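Local coordinates for malonyl-CoA decarboxylase (Rhodopseudomonas palustris, PDB 4KSA), which probably catalyses the decarboxylation of malonyl-CoA to acetyl-CoA and carbon dioxide, at residues Ala57-Leu62 against Arg124-Ala129; Pro117-Leu122 against Arg154-Asp159; Leu136-Glu141 against Asn270-Leu275; Ser166-Gly171 against Ile278-Phe283. All coordinates share one frame; numbering follows the deposited sequence.

Contact 1. Residues Ala57-Leu62 against Arg124-Ala129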
loop_
_atom_site.group_PDB
_atom_site.type_symbol
_atom_site.label_atom_id
_atom_site.label_comp_id
_atom_site.label_asym_id
_atom_site.label_seq_id
_atom_site.Cartn_x
_atom_site.Cartn_y
_atom_site.Cartn_z
ATOM N N ALA A 57 18.077 -26.292 -1.980
ATOM C CA ALA A 57 18.076 -27.212 -0.850
ATOM C C ALA A 57 19.485 -27.358 -0.255
ATOM O O ALA A 57 19.676 -27.281 0.969
ATOM C CB ALA A 57 17.547 -28.555 -1.300
ATOM N N LEU A 58 20.467 -27.564 -1.132
ATOM C CA LEU A 58 21.846 -27.730 -0.707
ATOM C C LEU A 58 22.358 -26.484 -0.002
ATOM O O LEU A 58 22.877 -26.562 1.125
ATOM C CB LEU A 58 22.739 -28.057 -1.913
ATOM C CG LEU A 58 22.624 -29.491 -2.464
ATOM C CD1 LEU A 58 23.533 -29.672 -3.689
ATOM C CD2 LEU A 58 23.000 -30.477 -1.354
ATOM N N ALA A 59 22.207 -25.341 -0.670
ATOM C CA ALA A 59 22.636 -24.064 -0.125
ATOM C C ALA A 59 21.950 -23.850 1.222
ATOM O O ALA A 59 22.589 -23.537 2.227
ATOM C CB ALA A 59 22.293 -22.928 -1.102
ATOM N N ALA A 60 20.645 -24.030 1.248
ATOM C CA ALA A 60 19.926 -23.853 2.492
ATOM C C ALA A 60 20.569 -24.753 3.546
ATOM O O ALA A 60 20.720 -24.366 4.704
ATOM C CB ALA A 60 18.471 -24.211 2.297
ATOM N N SER A 61 20.977 -25.944 3.115
ATOM C CA SER A 61 21.590 -26.928 3.991
ATOM C C SER A 61 22.954 -26.448 4.488
ATOM O O SER A 61 23.226 -26.484 5.690
ATOM C CB SER A 61 21.726 -28.266 3.240
ATOM O OG SER A 61 21.684 -29.389 4.119
ATOM N N LEU A 62 23.802 -25.992 3.564
ATOM C CA LEU A 62 25.144 -25.508 3.901
ATOM C C LEU A 62 25.112 -24.350 4.902
ATOM O O LEU A 62 25.895 -24.321 5.856
ATOM C CB LEU A 62 25.884 -25.080 2.621
ATOM C CG LEU A 62 27.372 -24.716 2.745
ATOM C CD1 LEU A 62 28.067 -24.870 1.405
ATOM C CD2 LEU A 62 27.513 -23.300 3.246
ATOM N N ARG A 124 27.166 -16.767 -4.663
ATOM C CA ARG A 124 25.984 -16.462 -5.481
ATOM C C ARG A 124 24.911 -17.501 -5.301
ATOM O O ARG A 124 23.726 -17.169 -5.258
ATOM C CB ARG A 124 26.319 -16.364 -6.967
ATOM C CG ARG A 124 26.902 -15.028 -7.354
ATOM C CD ARG A 124 26.916 -14.864 -8.855
ATOM N NE ARG A 124 27.937 -15.695 -9.467
ATOM C CZ ARG A 124 29.157 -15.266 -9.763
ATOM N NH1 ARG A 124 29.492 -14.010 -9.516
ATOM N NH2 ARG A 124 30.043 -16.101 -10.276
ATOM N N ARG A 125 25.316 -18.759 -5.187
ATOM C CA ARG A 125 24.347 -19.819 -5.009
ATOM C C ARG A 125 23.785 -19.846 -3.601
ATOM O O ARG A 125 22.597 -20.088 -3.418
ATOM C CB ARG A 125 24.976 -21.159 -5.364
ATOM C CG ARG A 125 25.395 -21.206 -6.812
ATOM C CD ARG A 125 25.691 -22.614 -7.287
ATOM N NE ARG A 125 26.103 -22.577 -8.686
ATOM C CZ ARG A 125 26.047 -23.610 -9.523
ATOM N NH1 ARG A 125 25.603 -24.798 -9.111
ATOM N NH2 ARG A 125 26.385 -23.433 -10.796
ATOM N N LEU A 126 24.624 -19.589 -2.605
ATOM C CA LEU A 126 24.173 -19.594 -1.215
ATOM C C LEU A 126 23.182 -18.481 -0.975
ATOM O O LEU A 126 22.430 -18.507 -0.013
ATOM C CB LEU A 126 25.353 -19.404 -0.275
ATOM C CG LEU A 126 26.339 -20.561 -0.195
ATOM C CD1 LEU A 126 27.479 -20.181 0.725
ATOM C CD2 LEU A 126 25.614 -21.807 0.322
ATOM N N ASN A 127 23.192 -17.501 -1.869
ATOM C CA ASN A 127 22.311 -16.356 -1.758
ATOM C C ASN A 127 20.895 -16.677 -2.178
ATOM O O ASN A 127 19.996 -15.862 -2.008
ATOM C CB ASN A 127 22.853 -15.199 -2.594
ATOM C CG ASN A 127 22.158 -13.899 -2.289
ATOM O OD1 ASN A 127 21.988 -13.534 -1.132
ATOM N ND2 ASN A 127 21.759 -13.189 -3.323
ATOM N N HIS A 128 20.688 -17.871 -2.715
ATOM C CA HIS A 128 19.352 -18.263 -3.143
ATOM C C HIS A 128 18.606 -18.993 -2.032
ATOM O O HIS A 128 17.408 -19.230 -2.115
ATOM C CB HIS A 128 19.425 -19.115 -4.409
ATOM C CG HIS A 128 19.760 -18.327 -5.633
ATOM N ND1 HIS A 128 20.782 -18.674 -6.491
ATOM C CD2 HIS A 128 19.215 -17.195 -6.140
ATOM C CE1 HIS A 128 20.853 -17.793 -7.473
ATOM N NE2 HIS A 128 19.913 -16.884 -7.284
ATOM N N ALA A 129 19.320 -19.336 -0.977
ATOM C CA ALA A 129 18.691 -20.011 0.132
ATOM C C ALA A 129 17.864 -18.973 0.869
ATOM O O ALA A 129 18.259 -17.814 0.979
ATOM C CB ALA A 129 19.750 -20.596 1.051
#
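The carbonyl oxygen of Arg-125 is bonded within its own chain and touches Ala-59 of the neighbouring helix. It accepts the N-H of His-128, N to O 3.0 Å, as helix 118-126 gives way to a turn, and it also rests 3.7 Å from CB of Ala-59. Nothing on the alanine can bond to it, so this touch is packing only. The other contacts across 57-62 and 124-129 are apolar. CD2 of Leu-126 is the central contact atom: it lies 3.8 Å from CB of Ala-59 and the same distance from CD2 of Leu-62. The two leucines cross at about a right angle. Leu-126 carries CG anti to its carbonyl carbon (chi1 -69°), whereas Leu-62 carries CG anti to its backbone N (chi1 -172°), and from these stems their methyl ends meet. Leu-62 and Leu-126 also touch helix 36-48, at Ser-43 and Leu-46, which joins a third helix to the pair. Beyond Leu-126 a type I beta turn brings Ala-129 round to helix 52-68, where its CB sits 3.6 Å from the backbone N of Ala-60 and 4.0 Å from that residue's CB. The guanidinium of Arg-125 leads away from the interface to a salt bridge with Glu-121 and a hydrogen bond with the carbonyl oxygen of Arg-49. Alanine suits these places because its single methyl lets the backbones come close, CA of Ala-60 to CA of Ala-129 being 4.7 Å. With no hydrogen bond between the segments, this packing of a helix against a helix end and its turn depends on shape and on burying hydrocarbon.

Contact 2. Residues Pro117-Leu122 against Arg154-Asp159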
loop_
_atom_site.group_PDB
_atom_site.type_symbol
_atom_site.label_atom_id
_atom_site.label_comp_id
_atom_site.label_asym_id
_atom_site.label_seq_id
_atom_site.Cartn_x
_atom_site.Cartn_y
_atom_site.Cartn_z
ATOM N N PRO A 117 37.580 -16.701 -8.949
ATOM C CA PRO A 117 37.629 -17.804 -7.989
ATOM C C PRO A 117 36.264 -18.446 -7.810
ATOM O O PRO A 117 35.223 -17.789 -7.941
ATOM C CB PRO A 117 38.118 -17.124 -6.715
ATOM C CG PRO A 117 37.601 -15.736 -6.852
ATOM C CD PRO A 117 37.884 -15.420 -8.287
ATOM N N ARG A 118 36.276 -19.733 -7.498
ATOM C CA ARG A 118 35.052 -20.481 -7.292
ATOM C C ARG A 118 34.228 -19.974 -6.106
ATOM O O ARG A 118 33.065 -20.363 -5.943
ATOM C CB ARG A 118 35.384 -21.956 -7.098
ATOM C CG ARG A 118 36.143 -22.558 -8.255
ATOM C CD ARG A 118 36.050 -24.073 -8.190
ATOM N NE ARG A 118 36.738 -24.608 -7.018
ATOM C CZ ARG A 118 36.368 -25.721 -6.389
ATOM N NH1 ARG A 118 35.314 -26.416 -6.827
ATOM N NH2 ARG A 118 37.038 -26.131 -5.312
ATOM N N ARG A 119 34.837 -19.125 -5.280
ATOM C CA ARG A 119 34.180 -18.547 -4.111
ATOM C C ARG A 119 32.931 -17.794 -4.539
ATOM O O ARG A 119 31.876 -17.888 -3.917
ATOM C CB ARG A 119 35.086 -17.531 -3.421
ATOM C CG ARG A 119 36.316 -18.073 -2.760
ATOM C CD ARG A 119 36.861 -17.059 -1.762
ATOM N NE ARG A 119 37.687 -16.055 -2.410
ATOM C CZ ARG A 119 38.826 -16.334 -3.016
ATOM N NH1 ARG A 119 39.526 -15.374 -3.588
ATOM N NH2 ARG A 119 39.258 -17.580 -3.037
ATOM N N GLN A 120 33.080 -17.009 -5.594
ATOM C CA GLN A 120 31.988 -16.219 -6.111
ATOM C C GLN A 120 30.745 -17.049 -6.456
ATOM O O GLN A 120 29.649 -16.791 -5.950
ATOM C CB GLN A 120 32.469 -15.468 -7.337
ATOM C CG GLN A 120 33.791 -14.770 -7.120
ATOM C CD GLN A 120 33.805 -13.385 -7.718
ATOM O OE1 GLN A 120 32.922 -13.027 -8.513
ATOM N NE2 GLN A 120 34.808 -12.593 -7.349
ATOM N N GLU A 121 30.911 -18.040 -7.322
ATOM C CA GLU A 121 29.791 -18.865 -7.708
ATOM C C GLU A 121 29.165 -19.509 -6.477
ATOM O O GLU A 121 27.946 -19.678 -6.418
ATOM C CB GLU A 121 30.250 -19.933 -8.702
ATOM C CG GLU A 121 29.114 -20.744 -9.320
ATOM C CD GLU A 121 28.027 -19.846 -9.908
ATOM O OE1 GLU A 121 28.375 -18.784 -10.494
ATOM O OE2 GLU A 121 26.833 -20.207 -9.789
ATOM N N LEU A 122 29.997 -19.865 -5.497
ATOM C CA LEU A 122 29.518 -20.485 -4.266
ATOM C C LEU A 122 28.661 -19.518 -3.432
ATOM O O LEU A 122 27.626 -19.913 -2.858
ATOM C CB LEU A 122 30.694 -20.960 -3.406
ATOM C CG LEU A 122 30.259 -21.527 -2.048
ATOM C CD1 LEU A 122 29.374 -22.763 -2.298
ATOM C CD2 LEU A 122 31.476 -21.854 -1.176
ATOM N N ARG A 154 41.681 -12.232 3.407
ATOM C CA ARG A 154 41.453 -10.922 2.829
ATOM C C ARG A 154 40.958 -11.055 1.390
ATOM O O ARG A 154 40.157 -10.248 0.915
ATOM C CB ARG A 154 42.745 -10.104 2.881
ATOM C CG ARG A 154 42.554 -8.624 2.607
ATOM C CD ARG A 154 42.786 -8.300 1.140
ATOM N NE ARG A 154 42.447 -6.915 0.829
ATOM C CZ ARG A 154 42.860 -6.266 -0.255
ATOM N NH1 ARG A 154 43.641 -6.875 -1.145
ATOM N NH2 ARG A 154 42.498 -5.001 -0.445
ATOM N N HIS A 155 41.418 -12.097 0.707
ATOM C CA HIS A 155 41.028 -12.313 -0.674
ATOM C C HIS A 155 39.670 -12.977 -0.767
ATOM O O HIS A 155 39.105 -13.138 -1.851
ATOM C CB HIS A 155 42.128 -13.097 -1.400
ATOM C CG HIS A 155 43.456 -12.408 -1.341
ATOM N ND1 HIS A 155 44.437 -12.759 -0.437
ATOM C CD2 HIS A 155 43.896 -11.283 -1.955
ATOM C CE1 HIS A 155 45.419 -11.876 -0.491
ATOM N NE2 HIS A 155 45.115 -10.970 -1.402
ATOM N N VAL A 156 39.139 -13.357 0.385
ATOM C CA VAL A 156 37.811 -13.932 0.430
ATOM C C VAL A 156 36.898 -12.722 0.587
ATOM O O VAL A 156 35.845 -12.632 -0.036
ATOM C CB VAL A 156 37.624 -14.853 1.638
ATOM C CG1 VAL A 156 36.136 -15.170 1.825
ATOM C CG2 VAL A 156 38.434 -16.131 1.439
ATOM N N ASP A 157 37.331 -11.774 1.408
ATOM C CA ASP A 157 36.549 -10.584 1.642
ATOM C C ASP A 157 36.366 -9.792 0.354
ATOM O O ASP A 157 35.326 -9.164 0.147
ATOM C CB ASP A 157 37.213 -9.695 2.680
ATOM C CG ASP A 157 36.425 -8.428 2.930
ATOM O OD1 ASP A 157 36.982 -7.309 2.776
ATOM O OD2 ASP A 157 35.232 -8.556 3.266
ATOM N N ASP A 158 37.376 -9.816 -0.507
ATOM C CA ASP A 158 37.293 -9.081 -1.759
ATOM C C ASP A 158 36.193 -9.631 -2.655
ATOM O O ASP A 158 35.576 -8.883 -3.414
ATOM C CB ASP A 158 38.636 -9.106 -2.504
ATOM C CG ASP A 158 39.671 -8.160 -1.899
ATOM O OD1 ASP A 158 40.770 -8.045 -2.488
ATOM O OD2 ASP A 158 39.399 -7.540 -0.847
ATOM N N ASP A 159 35.933 -10.928 -2.569
ATOM C CA ASP A 159 34.884 -11.502 -3.397
ATOM C C ASP A 159 33.509 -11.154 -2.842
ATOM O O ASP A 159 32.557 -10.946 -3.601
ATOM C CB ASP A 159 35.061 -13.020 -3.506
ATOM C CG ASP A 159 36.209 -13.400 -4.426
ATOM O OD1 ASP A 159 36.882 -14.420 -4.164
ATOM O OD2 ASP A 159 36.431 -12.673 -5.420
#
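Pro-117, just before helix 118-126, meets Asp-159 tip to tip, its ring presented to the carboxylate, while its CB lies 3.6 Å above one face of the Arg-119 guanidinium. Arg-119 carries most of the polar contact. A bend at chi3 (-83°) sets NE beside Asp-159, where it forms a salt bridge to OD1 at 2.5 Å. NH1 gives a weak hydrogen bond to the carbonyl oxygen of His-155, 2.9 Å away, and NH2 is held outside the segments by the carbonyl oxygen of Leu-81. The aliphatic part is used too, CD lying 3.7 Å from CG2 of Val-156. An alanine here would probably leave OD1 of Asp-159 without its charged mate in a buried setting and open a gap beside Val-156. These are two helices of the N-terminal helical domain, their local axes 9.9 Å apart at closest and 49° from parallel, a separation that long side chains can span. Next in sequence, Gln-120 donates from NE2 to OD2 of Asp-159 at 2.5 Å, arriving from above the carboxylate plane (54° out of it). OD1 thus goes to Arg-119 and OD2 to Gln-120. The Gln-120 side chain also lies about 5 Å from a bound magnesium ion.

Contact 3. Residues Leu136-Glu141 against Asn270-Leu275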
loop_
_atom_site.group_PDB
_atom_site.type_symbol
_atom_site.label_atom_id
_atom_site.label_comp_id
_atom_site.label_asym_id
_atom_site.label_seq_id
_atom_site.Cartn_x
_atom_site.Cartn_y
_atom_site.Cartn_z
ATOM N N LEU A 136 24.809 -14.504 4.652
ATOM C CA LEU A 136 26.062 -14.131 4.020
ATOM C C LEU A 136 26.671 -12.904 4.669
ATOM O O LEU A 136 27.888 -12.769 4.718
ATOM C CB LEU A 136 25.877 -13.861 2.527
ATOM C CG LEU A 136 26.057 -15.026 1.549
ATOM C CD1 LEU A 136 27.381 -15.740 1.809
ATOM C CD2 LEU A 136 24.932 -15.984 1.710
ATOM N N VAL A 137 25.840 -12.000 5.161
ATOM C CA VAL A 137 26.368 -10.809 5.802
ATOM C C VAL A 137 27.023 -11.219 7.108
ATOM O O VAL A 137 28.107 -10.733 7.456
ATOM C CB VAL A 137 25.263 -9.768 6.092
ATOM C CG1 VAL A 137 25.811 -8.643 6.974
ATOM C CG2 VAL A 137 24.731 -9.205 4.772
ATOM N N LYS A 138 26.358 -12.122 7.825
ATOM C CA LYS A 138 26.864 -12.609 9.099
ATOM C C LYS A 138 28.162 -13.349 8.860
ATOM O O LYS A 138 29.093 -13.230 9.640
ATOM C CB LYS A 138 25.844 -13.522 9.782
ATOM C CG LYS A 138 25.245 -12.931 11.074
ATOM C CD LYS A 138 24.454 -11.632 10.804
ATOM C CE LYS A 138 23.154 -11.900 9.990
ATOM N NZ LYS A 138 22.532 -10.706 9.315
HETATM N N MSE A 139 28.225 -14.090 7.760
HETATM C CA MSE A 139 29.424 -14.842 7.399
HETATM C C MSE A 139 30.560 -13.890 7.016
HETATM O O MSE A 139 31.717 -14.118 7.341
HETATM C CB MSE A 139 29.109 -15.788 6.235
HETATM C CG MSE A 139 30.276 -16.705 5.811
HETATM SE SE MSE A 139 29.733 -18.099 4.552
HETATM C CE MSE A 139 30.715 -17.554 3.003
ATOM N N ARG A 140 30.225 -12.811 6.330
ATOM C CA ARG A 140 31.236 -11.861 5.944
ATOM C C ARG A 140 31.763 -11.178 7.205
ATOM O O ARG A 140 32.931 -10.823 7.300
ATOM C CB ARG A 140 30.647 -10.836 4.974
ATOM C CG ARG A 140 31.706 -10.089 4.188
ATOM C CD ARG A 140 31.404 -8.603 4.088
ATOM N NE ARG A 140 32.613 -7.899 3.694
ATOM C CZ ARG A 140 32.772 -6.586 3.726
ATOM N NH1 ARG A 140 33.929 -6.061 3.348
ATOM N NH2 ARG A 140 31.788 -5.801 4.134
ATOM N N GLU A 141 30.890 -10.996 8.182
ATOM C CA GLU A 141 31.297 -10.378 9.443
ATOM C C GLU A 141 32.402 -11.240 10.078
ATOM O O GLU A 141 33.377 -10.718 10.619
ATOM C CB GLU A 141 30.098 -10.281 10.384
ATOM C CG GLU A 141 30.395 -9.665 11.726
ATOM C CD GLU A 141 29.168 -9.645 12.639
ATOM O OE1 GLU A 141 29.332 -9.325 13.834
ATOM O OE2 GLU A 141 28.037 -9.939 12.165
ATOM N N ASN A 270 26.178 2.550 11.264
ATOM C CA ASN A 270 26.038 1.460 10.299
ATOM C C ASN A 270 25.738 0.246 11.166
ATOM O O ASN A 270 26.582 -0.151 11.958
ATOM C CB ASN A 270 27.332 1.230 9.549
ATOM C CG ASN A 270 27.165 1.398 8.060
ATOM O OD1 ASN A 270 27.061 2.528 7.562
ATOM N ND2 ASN A 270 27.123 0.273 7.328
ATOM N N THR A 271 24.565 -0.366 11.006
ATOM C CA THR A 271 24.186 -1.464 11.890
ATOM C C THR A 271 24.652 -2.864 11.614
ATOM O O THR A 271 24.602 -3.709 12.497
ATOM C CB THR A 271 22.666 -1.536 12.055
ATOM O OG1 THR A 271 22.085 -2.159 10.899
ATOM C CG2 THR A 271 22.097 -0.131 12.223
ATOM N N GLN A 272 25.100 -3.125 10.402
ATOM C CA GLN A 272 25.537 -4.467 10.062
ATOM C C GLN A 272 27.038 -4.566 9.865
ATOM O O GLN A 272 27.567 -4.136 8.840
ATOM C CB GLN A 272 24.827 -4.945 8.785
ATOM C CG GLN A 272 23.318 -4.779 8.797
ATOM C CD GLN A 272 22.669 -5.487 9.966
ATOM O OE1 GLN A 272 22.029 -4.860 10.806
ATOM N NE2 GLN A 272 22.834 -6.799 10.028
ATOM N N GLN A 273 27.714 -5.141 10.855
ATOM C CA GLN A 273 29.157 -5.356 10.809
ATOM C C GLN A 273 29.608 -5.900 9.447
ATOM O O GLN A 273 30.593 -5.416 8.880
ATOM C CB GLN A 273 29.558 -6.331 11.911
ATOM C CG GLN A 273 29.859 -5.644 13.219
ATOM C CD GLN A 273 31.015 -4.655 13.085
ATOM O OE1 GLN A 273 31.192 -3.762 13.924
ATOM N NE2 GLN A 273 31.818 -4.820 12.025
ATOM N N GLY A 274 28.873 -6.895 8.932
ATOM C CA GLY A 274 29.183 -7.501 7.651
ATOM C C GLY A 274 28.975 -6.606 6.440
ATOM O O GLY A 274 29.240 -7.021 5.305
ATOM N N LEU A 275 28.489 -5.386 6.661
ATOM C CA LEU A 275 28.276 -4.474 5.549
ATOM C C LEU A 275 29.345 -3.407 5.523
ATOM O O LEU A 275 29.388 -2.584 4.616
ATOM C CB LEU A 275 26.892 -3.834 5.615
ATOM C CG LEU A 275 25.757 -4.826 5.328
ATOM C CD1 LEU A 275 24.408 -4.111 5.413
ATOM C CD2 LEU A 275 25.977 -5.480 3.951
HETATM O O HOH W 1 27.192 -8.457 10.196
#
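Arg-140 and Val-137, on one side of helix 132-146, point toward the 3-10 turn at Gln-273 to Leu-275, in the loop that follows strand 262-270. The contact thus joins the helical N-terminal domain to the C-terminal domain, which belongs to the acetyltransferase clan. Arg-140 starts with CG anti to its backbone N (chi1 -162°) and brings its guanidinium edge-on to Gly-274. NH2 donates to the Gly-274 carbonyl oxygen at 3.1 Å in a nearly straight bond (171°), approaching from above the carbonyl plane. The same NH2 also bonds to the carbonyl oxygen of Ala-276, and NE pairs with Asp-157. An alanine at this place would probably leave both loop carbonyls without their donor and the charge of Asp-157 without its mate. Val-137 lies across Leu-275 obliquely, CG2 to CD2 4.0 Å, while its other methyl, CG1, sits 3.6 Å from CA of Gly-274. Glycine suits this position because a side chain would run into the carbonyl oxygen of Val-137; instead CA approaches that oxygen at 3.4 Å in a CA-H...O contact. Glu-141, extended beyond CG, crosses Gln-273 at about a right angle, its CD 3.4 Å from CB of the glutamine. A water completes the join: it accepts the N-H of Gly-274 and donates to OE2 of Glu-141, each at 2.6 Å.

Contact 4. Residues Ser166-Gly171 against Ile278-Phe283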
loop_
_atom_site.group_PDB
_atom_site.type_symbol
_atom_site.label_atom_id
_atom_site.label_comp_id
_atom_site.label_asym_id
_atom_site.label_seq_id
_atom_site.Cartn_x
_atom_site.Cartn_y
_atom_site.Cartn_z
ATOM N N SER A 166 27.160 -5.314 -5.822
ATOM C CA SER A 166 26.179 -5.450 -6.877
ATOM C C SER A 166 24.776 -5.704 -6.336
ATOM O O SER A 166 23.793 -5.292 -6.948
ATOM C CB SER A 166 26.564 -6.570 -7.823
ATOM O OG SER A 166 25.656 -6.591 -8.907
ATOM N N TRP A 167 24.669 -6.371 -5.194
ATOM C CA TRP A 167 23.353 -6.651 -4.639
ATOM C C TRP A 167 22.730 -5.472 -3.908
ATOM O O TRP A 167 21.540 -5.218 -4.051
ATOM C CB TRP A 167 23.396 -7.826 -3.664
ATOM C CG TRP A 167 23.914 -9.079 -4.235
ATOM C CD1 TRP A 167 24.121 -9.361 -5.548
ATOM C CD2 TRP A 167 24.338 -10.225 -3.498
ATOM N NE1 TRP A 167 24.658 -10.616 -5.678
ATOM C CE2 TRP A 167 24.802 -11.168 -4.432
ATOM C CE3 TRP A 167 24.370 -10.548 -2.133
ATOM C CZ2 TRP A 167 25.303 -12.415 -4.048
ATOM C CZ3 TRP A 167 24.863 -11.778 -1.750
ATOM C CH2 TRP A 167 25.325 -12.703 -2.705
ATOM N N PHE A 168 23.516 -4.773 -3.099
ATOM C CA PHE A 168 22.970 -3.647 -2.374
ATOM C C PHE A 168 23.086 -2.368 -3.163
ATOM O O PHE A 168 23.784 -1.449 -2.755
ATOM C CB PHE A 168 23.653 -3.470 -1.018
ATOM C CG PHE A 168 23.395 -4.593 -0.051
ATOM C CD1 PHE A 168 24.227 -5.705 -0.015
ATOM C CD2 PHE A 168 22.316 -4.546 0.819
ATOM C CE1 PHE A 168 23.993 -6.740 0.868
ATOM C CE2 PHE A 168 22.073 -5.589 1.713
ATOM C CZ PHE A 168 22.909 -6.678 1.732
ATOM N N ASN A 169 22.394 -2.311 -4.294
ATOM C CA ASN A 169 22.384 -1.124 -5.143
ATOM C C ASN A 169 21.706 0.045 -4.415
ATOM O O ASN A 169 20.632 -0.125 -3.830
ATOM C CB ASN A 169 21.628 -1.417 -6.446
ATOM C CG ASN A 169 20.162 -1.806 -6.214
ATOM O OD1 ASN A 169 19.312 -1.590 -7.083
ATOM N ND2 ASN A 169 19.867 -2.388 -5.050
ATOM N N ARG A 170 22.316 1.229 -4.453
ATOM C CA ARG A 170 21.734 2.393 -3.773
ATOM C C ARG A 170 20.327 2.757 -4.265
ATOM O O ARG A 170 19.527 3.315 -3.519
ATOM C CB ARG A 170 22.650 3.611 -3.902
ATOM C CG ARG A 170 22.922 4.050 -5.323
ATOM C CD ARG A 170 23.458 5.475 -5.338
ATOM N NE ARG A 170 24.730 5.565 -6.045
ATOM C CZ ARG A 170 24.885 6.092 -7.253
ATOM N NH1 ARG A 170 23.840 6.597 -7.906
ATOM N NH2 ARG A 170 26.090 6.095 -7.816
ATOM N N GLY A 171 20.022 2.426 -5.516
ATOM C CA GLY A 171 18.706 2.720 -6.065
ATOM C C GLY A 171 17.512 2.201 -5.272
ATOM O O GLY A 171 16.441 2.801 -5.300
ATOM N N ILE A 278 30.774 -1.151 2.462
ATOM C CA ILE A 278 29.887 -1.199 1.308
ATOM C C ILE A 278 29.247 0.173 1.236
ATOM O O ILE A 278 28.703 0.650 2.232
ATOM C CB ILE A 278 28.799 -2.286 1.452
ATOM C CG1 ILE A 278 29.353 -3.640 1.024
ATOM C CG2 ILE A 278 27.628 -1.973 0.554
ATOM C CD1 ILE A 278 30.591 -4.072 1.758
ATOM N N SER A 279 29.336 0.806 0.068
ATOM C CA SER A 279 28.784 2.141 -0.147
ATOM C C SER A 279 27.302 2.141 -0.464
ATOM O O SER A 279 26.818 1.299 -1.205
ATOM C CB SER A 279 29.521 2.842 -1.290
ATOM O OG SER A 279 28.823 4.010 -1.719
ATOM N N PHE A 280 26.591 3.107 0.103
ATOM C CA PHE A 280 25.164 3.245 -0.127
ATOM C C PHE A 280 24.901 4.604 -0.736
ATOM O O PHE A 280 23.786 5.115 -0.713
ATOM C CB PHE A 280 24.405 3.077 1.186
ATOM C CG PHE A 280 24.417 1.676 1.693
ATOM C CD1 PHE A 280 23.798 0.666 0.965
ATOM C CD2 PHE A 280 25.098 1.346 2.858
ATOM C CE1 PHE A 280 23.862 -0.658 1.386
ATOM C CE2 PHE A 280 25.169 0.024 3.292
ATOM C CZ PHE A 280 24.551 -0.981 2.551
ATOM N N GLY A 281 25.948 5.176 -1.308
ATOM C CA GLY A 281 25.821 6.478 -1.912
ATOM C C GLY A 281 26.363 7.542 -0.982
ATOM O O GLY A 281 26.513 7.348 0.231
ATOM N N ASN A 282 26.631 8.699 -1.565
ATOM C CA ASN A 282 27.170 9.809 -0.820
ATOM C C ASN A 282 26.110 10.805 -0.417
ATOM O O ASN A 282 26.349 11.682 0.413
ATOM C CB ASN A 282 28.245 10.454 -1.665
ATOM C CG ASN A 282 29.426 9.529 -1.860
ATOM O OD1 ASN A 282 30.238 9.358 -0.957
ATOM N ND2 ASN A 282 29.509 8.898 -3.029
ATOM N N PHE A 283 24.917 10.640 -0.967
ATOM C CA PHE A 283 23.850 11.576 -0.673
ATOM C C PHE A 283 22.800 11.041 0.277
ATOM O O PHE A 283 21.599 11.177 0.056
ATOM C CB PHE A 283 23.251 12.043 -1.987
ATOM C CG PHE A 283 24.258 12.682 -2.877
ATOM C CD1 PHE A 283 24.718 13.967 -2.609
ATOM C CD2 PHE A 283 24.809 11.985 -3.938
ATOM C CE1 PHE A 283 25.720 14.551 -3.388
ATOM C CE2 PHE A 283 25.815 12.558 -4.732
ATOM C CZ PHE A 283 26.273 13.842 -4.458
#
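Phe-168 and Phe-280 give up the most surface to this contact; their closest atoms are CE1 of Phe-280 and CB of Phe-168, 3.7 Å apart. Both residues are buried, as befits large hydrocarbon groups at a junction. The Phe-168 side chain also packs on Leu-275 and makes an edge-to-face pair with His-221. Phe-168 is the first residue to leave helical geometry after helix 154-167 and the centre of an inverse gamma turn, so the chain changes course at the residue whose side chain makes this contact. The contact therefore links the end of helix 154-167, in the N-terminal helical region, with the loop of the C-terminal, acetyltransferase-like domain that leads into helix 284-295. Arg-170 is the third main contributor. Its CB is 3.7 Å from the carbonyl oxygen of Phe-280, and its CG is placed between the backbone N and the carbonyl carbon (chi1 60°). The next torsion (chi2 162°) extends the chain, and CD comes to lie 4.3 Å from CA of Gly-281. Gly-281 has a positive phi (100°) at which a side chain would jam against the preceding carbonyl oxygen. Its N-H is taken by OG of Ser-279 at 3.1 Å, forming an ST turn in the loop next to the arginine. Beyond this, Arg-170 packs on His-128 of the second subunit and makes a long, weak ion pair with Glu-52 of that same subunit.

Contacts 1 and 2 lie within the helical region and share helix 118-126 (centres 16 Å apart), whereas contacts 3 and 4 tie that region to the C-terminal domain through one loop. Contact 3 touches the other three: Leu-126 O of contact 1 lies 3.9 Å from Leu-136 CD2, Asp-157 of contact 2 pairs with Arg-140, OD2 to NE 2.7 Å, and Leu-275 packs on Phe-168 of contact 4. Contact 1 reaches contact 4 through Asn-127 on Trp-167. From the side chain of the metal ligand His-162, that of Gln-120 is about 4 Å away, that of Arg-140 about 10 Å and that of Phe-168 about 11 Å. Contacts 1, 2 and 4 touch the second subunit; no other chain touches contact 3.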